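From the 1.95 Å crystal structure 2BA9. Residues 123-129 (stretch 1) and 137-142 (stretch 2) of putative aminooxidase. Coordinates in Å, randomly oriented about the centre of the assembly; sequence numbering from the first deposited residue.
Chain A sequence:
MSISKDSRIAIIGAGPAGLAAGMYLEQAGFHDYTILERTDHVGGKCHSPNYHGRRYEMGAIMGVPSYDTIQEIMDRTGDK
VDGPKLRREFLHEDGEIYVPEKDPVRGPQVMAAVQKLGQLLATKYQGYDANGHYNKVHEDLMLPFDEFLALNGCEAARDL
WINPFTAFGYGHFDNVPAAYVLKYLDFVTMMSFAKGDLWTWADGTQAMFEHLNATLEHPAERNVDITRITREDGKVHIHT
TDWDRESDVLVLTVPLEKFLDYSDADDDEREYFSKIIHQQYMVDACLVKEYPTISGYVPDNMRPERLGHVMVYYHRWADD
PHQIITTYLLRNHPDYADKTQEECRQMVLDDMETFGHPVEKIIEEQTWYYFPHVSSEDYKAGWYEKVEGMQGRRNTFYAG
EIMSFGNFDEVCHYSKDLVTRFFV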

# COMPACT_ATOMS: atom_id res chain seq x y z
N THR A 123 5.42 -13.45 21.80
CA THR A 123 4.71 -14.24 22.78
C THR A 123 3.23 -13.85 22.94
O THR A 123 2.34 -14.48 22.36
CB THR A 123 5.44 -14.13 24.12
OG1 THR A 123 5.63 -12.74 24.45
CG2 THR A 123 6.81 -14.82 24.03
N LYS A 124 2.98 -12.80 23.73
CA LYS A 124 1.63 -12.33 24.04
C LYS A 124 0.74 -12.14 22.80
O LYS A 124 -0.45 -12.42 22.85
CB LYS A 124 1.72 -11.02 24.83
CG LYS A 124 0.38 -10.44 25.27
CD LYS A 124 0.60 -9.17 26.09
CE LYS A 124 -0.70 -8.43 26.39
NZ LYS A 124 -0.44 -7.03 26.93
N TYR A 125 1.34 -11.66 21.70
CA TYR A 125 0.61 -11.37 20.45
C TYR A 125 1.01 -12.24 19.28
O TYR A 125 0.84 -11.84 18.12
CB TYR A 125 0.81 -9.90 20.05
CG TYR A 125 0.35 -8.92 21.10
CD1 TYR A 125 -0.99 -8.87 21.46
CD2 TYR A 125 1.24 -8.06 21.72
CE1 TYR A 125 -1.44 -7.98 22.43
CE2 TYR A 125 0.81 -7.17 22.70
CZ TYR A 125 -0.53 -7.14 23.05
OH TYR A 125 -0.96 -6.25 24.01
N GLN A 126 1.52 -13.43 19.55
CA GLN A 126 1.88 -14.36 18.47
C GLN A 126 0.72 -14.52 17.48
O GLN A 126 -0.41 -14.72 17.89
CB GLN A 126 2.27 -15.72 19.04
CG GLN A 126 2.55 -16.75 17.95
CD GLN A 126 3.55 -17.83 18.34
OE1 GLN A 126 3.70 -18.82 17.60
NE2 GLN A 126 4.24 -17.66 19.47
N GLY A 127 1.02 -14.39 16.19
CA GLY A 127 0.00 -14.50 15.14
C GLY A 127 -0.39 -13.18 14.52
O GLY A 127 -0.90 -13.14 13.40
N TYR A 128 -0.16 -12.09 15.25
CA TYR A 128 -0.35 -10.72 14.74
C TYR A 128 0.12 -10.50 13.29
O TYR A 128 -0.47 -9.68 12.56
CB TYR A 128 0.38 -9.72 15.67
CG TYR A 128 1.88 -9.62 15.41
CD1 TYR A 128 2.38 -8.62 14.59
CD2 TYR A 128 2.79 -10.52 15.97
CE1 TYR A 128 3.73 -8.51 14.34
CE2 TYR A 128 4.16 -10.42 15.71
CZ TYR A 128 4.62 -9.41 14.90
OH TYR A 128 5.97 -9.27 14.61
N ASP A 129 1.19 -11.20 12.90
CA ASP A 129 1.87 -10.94 11.63
C ASP A 129 1.34 -11.72 10.44
O ASP A 129 1.83 -11.54 9.34
CB ASP A 129 3.38 -11.13 11.77
CG ASP A 129 3.77 -12.51 12.28
OD1 ASP A 129 2.91 -13.25 12.79
OD2 ASP A 129 4.97 -12.82 12.19
N VAL A 137 -7.35 -11.25 15.27
CA VAL A 137 -6.20 -10.83 16.07
C VAL A 137 -6.61 -10.55 17.52
O VAL A 137 -7.78 -10.31 17.81
CB VAL A 137 -5.50 -9.58 15.48
CG1 VAL A 137 -5.07 -9.84 14.02
CG2 VAL A 137 -6.41 -8.35 15.56
N HIS A 138 -5.62 -10.60 18.41
CA HIS A 138 -5.78 -10.20 19.81
C HIS A 138 -6.48 -8.84 19.90
O HIS A 138 -6.17 -7.93 19.13
CB HIS A 138 -4.39 -10.09 20.46
CG HIS A 138 -4.43 -9.98 21.95
ND1 HIS A 138 -4.90 -8.87 22.61
CD2 HIS A 138 -4.03 -10.85 22.91
CE1 HIS A 138 -4.79 -9.06 23.91
NE2 HIS A 138 -4.26 -10.24 24.12
N GLU A 139 -7.40 -8.68 20.86
CA GLU A 139 -8.20 -7.45 20.97
C GLU A 139 -7.35 -6.17 21.03
O GLU A 139 -7.73 -5.12 20.49
CB GLU A 139 -9.15 -7.51 22.17
CG GLU A 139 -8.46 -7.46 23.52
CD GLU A 139 -9.29 -8.03 24.65
OE1 GLU A 139 -10.54 -8.10 24.51
OE2 GLU A 139 -8.69 -8.44 25.67
N ASP A 140 -6.20 -6.26 21.68
CA ASP A 140 -5.31 -5.11 21.81
C ASP A 140 -4.90 -4.55 20.45
O ASP A 140 -4.72 -3.35 20.29
CB ASP A 140 -4.07 -5.47 22.62
CG ASP A 140 -4.37 -5.80 24.07
OD1 ASP A 140 -5.53 -5.63 24.54
OD2 ASP A 140 -3.43 -6.26 24.74
N LEU A 141 -4.76 -5.44 19.46
CA LEU A 141 -4.33 -5.04 18.11
C LEU A 141 -5.41 -4.30 17.31
O LEU A 141 -5.14 -3.71 16.26
CB LEU A 141 -3.85 -6.27 17.33
CG LEU A 141 -2.57 -6.93 17.88
CD1 LEU A 141 -2.39 -8.29 17.26
CD2 LEU A 141 -1.37 -6.05 17.63
N MET A 142 -6.63 -4.35 17.83
CA MET A 142 -7.78 -3.65 17.23
C MET A 142 -7.84 -2.16 17.61
O MET A 142 -8.63 -1.40 17.04
CB MET A 142 -9.06 -4.36 17.65
CG MET A 142 -9.09 -5.83 17.27
SD MET A 142 -10.69 -6.59 17.54
CE MET A 142 -10.32 -8.32 17.19
O HOH W 1 -3.07 -6.72 27.21

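The contact centres on Tyr125, a buried residue whose CA-to-CB bond points sideways but whose ring reaches across to the second stretch. Its hydroxyl supplies the one direct hydrogen bond between the stretches, donating from Tyr125 OH to Asp140 OD2 at 2.6 Å. A tyrosine suits this place because its rigid ring carries a polar group to a buried carboxylate while offering carbon to other neighbours.

Charge reinforces the bond. Lys124, extended with all four chi angles t, brings NZ 3.8 Å from Asp140 OD2, a long salt bridge. Water 1 closes the gap, accepting from Lys124 NZ at 2.7 Å and donating to Asp140 OD2 at 2.5 Å. Lys124 NZ also donates to Tyr125 OH (3.1 Å), so the hydroxyl relays between ammonium and carboxylate.

The aromatic contact is edge-to-face: the Tyr125 edge meets the His138 face, with planes at 82° and Tyr125 CE1 3.6 Å from His138 ND1. That imidazole is held in place by Asp140 N, which donates to His138 ND1 (3.1 Å).

Apolar packing completes the interface. Leu141, buried and pointing toward stretch 1, sets CD1 3.5 Å from Tyr128 CB and CG 4.4 Å from Tyr125 CD1; its branched, uncharged side chain can touch both tyrosines without needing a polar partner.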